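Local coordinates for protein amphinase-2 (PDB 2P7S) that cleaves RNA as a secreted endonuclease of the pancreatic ribonuclease family and is cytotoxic to cultured carcinoma cells, at residues I48-T51 with T52-K56. Numbering follows the deposited sequence. Where two conformers were deposited one is given.
Sequences IHST and TGPVK
The carbonyl oxygen of Thr-51 takes a hydrogen bond from the hydroxyl of Ser-50, and on its helical side lie carbons of Pro-54 and Val-55. In one of two conformers of Ser-50, OG donates to Thr-51 O at 2.7 Å, lying in the carbonyl plane on a lone pair with a C=O...donor angle of 130°. From the helix, Pro-54 CD comes within 3.4 Å of Thr-51 O, and Val-55 CG2 lies farther off. Thr-51 OG1, turned between its own backbone N and carbonyl carbon (chi1 41°), comes up to the CD-CG edge of the proline ring, 3.0 Å from Pro-54 CD and 3.3 Å from Pro-54 CG. With an alanine in place of this proline, CG and CD would be gone, and the Thr-51 hydroxyl would probably turn more freely beside a gap next to Ser-50 OG.

The geometry belongs to a strand-to-helix junction of the pancreatic ribonuclease fold. Strand 45-49 leaves the sheet through an inverse gamma turn centred on His-49, closed by a weak bond from Ser-50 N to Ile-48 O, and helix 52-56 is under way where Lys-56 N reaches Thr-52 O at 3.0 Å.

Ile-48 and Val-55 meet tip to tip through their CG2 methyls, 4.2 Å apart. Both buried side chains also touch Phe-11 of helix 6-15, and Ile-48 packs about 4 Å from the side chain of His-15, the probable proton acceptor of catalysis.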
loop_
_atom_site.group_PDB
_atom_site.type_symbol
_atom_site.label_atom_id
_atom_site.label_comp_id
_atom_site.label_asym_id
_atom_site.label_seq_id
_atom_site.Cartn_x
_atom_site.Cartn_y
_atom_site.Cartn_z
ATOM N N ILE A 48 -0.626 2.794 -2.915
ATOM C CA ILE A 48 -0.177 4.165 -2.699
ATOM C C ILE A 48 0.421 4.718 -3.991
ATOM O O ILE A 48 1.418 4.199 -4.491
ATOM C CB ILE A 48 0.903 4.216 -1.585
ATOM C CG1 ILE A 48 0.432 3.433 -0.361
ATOM C CG2 ILE A 48 1.193 5.657 -1.204
ATOM C CD1 ILE A 48 1.572 3.018 0.567
ATOM N N HIS A 49 -0.198 5.765 -4.527
ATOM C CA HIS A 49 0.268 6.385 -5.764
ATOM C C HIS A 49 1.358 7.389 -5.425
ATOM O O HIS A 49 1.091 8.580 -5.220
ATOM C CB HIS A 49 -0.900 7.086 -6.460
ATOM C CG HIS A 49 -1.981 6.150 -6.898
ATOM N ND1 HIS A 49 -1.969 5.525 -8.126
ATOM C CD2 HIS A 49 -3.075 5.687 -6.249
ATOM C CE1 HIS A 49 -3.010 4.715 -8.214
ATOM N NE2 HIS A 49 -3.696 4.794 -7.087
ATOM N N SER A 50 2.592 6.908 -5.364
ATOM C CA SER A 50 3.718 7.766 -5.022
ATOM C C SER A 50 5.054 7.099 -5.296
ATOM O O SER A 50 5.129 5.881 -5.486
ATOM C CB SER A 50 3.644 8.141 -3.535
ATOM O OG SER A 50 4.864 8.693 -3.066
ATOM N N THR A 51 6.105 7.911 -5.315
ATOM C CA THR A 51 7.451 7.406 -5.504
ATOM C C THR A 51 7.655 6.701 -4.163
ATOM O O THR A 51 6.919 6.970 -3.213
ATOM C CB THR A 51 8.445 8.562 -5.649
ATOM O OG1 THR A 51 8.113 9.583 -4.701
ATOM C CG2 THR A 51 8.379 9.154 -7.057
ATOM N N THR A 52 8.637 5.812 -4.080
ATOM C CA THR A 52 8.879 5.061 -2.852
ATOM C C THR A 52 9.491 5.851 -1.700
ATOM O O THR A 52 9.159 5.613 -0.539
ATOM C CB THR A 52 9.783 3.854 -3.125
ATOM O OG1 THR A 52 11.069 4.310 -3.557
ATOM C CG2 THR A 52 9.178 2.968 -4.197
ATOM N N GLY A 53 10.390 6.776 -2.029
ATOM C CA GLY A 53 11.059 7.581 -1.020
ATOM C C GLY A 53 10.172 8.227 0.023
ATOM O O GLY A 53 10.428 8.080 1.220
ATOM N N PRO A 54 9.132 8.972 -0.392
ATOM C CA PRO A 54 8.217 9.633 0.544
ATOM C C PRO A 54 7.540 8.647 1.499
ATOM O O PRO A 54 7.234 8.986 2.648
ATOM C CB PRO A 54 7.213 10.318 -0.380
ATOM C CG PRO A 54 8.044 10.643 -1.588
ATOM C CD PRO A 54 8.838 9.369 -1.781
ATOM N N VAL A 55 7.302 7.428 1.023
ATOM C CA VAL A 55 6.667 6.422 1.866
ATOM C C VAL A 55 7.677 5.897 2.888
ATOM O O VAL A 55 7.339 5.670 4.049
ATOM C CB VAL A 55 6.115 5.237 1.030
ATOM C CG1 VAL A 55 5.366 4.263 1.942
ATOM C CG2 VAL A 55 5.182 5.754 -0.052
ATOM N N LYS A 56 8.918 5.709 2.461
ATOM C CA LYS A 56 9.938 5.230 3.384
ATOM C C LYS A 56 10.197 6.265 4.481
ATOM O O LYS A 56 10.450 5.904 5.631
ATOM C CB LYS A 56 11.235 4.916 2.635
ATOM C CG LYS A 56 12.344 4.412 3.540
ATOM C CD LYS A 56 13.505 3.846 2.742
ATOM C CE LYS A 56 14.599 3.335 3.673
ATOM N NZ LYS A 56 15.663 2.627 2.903
#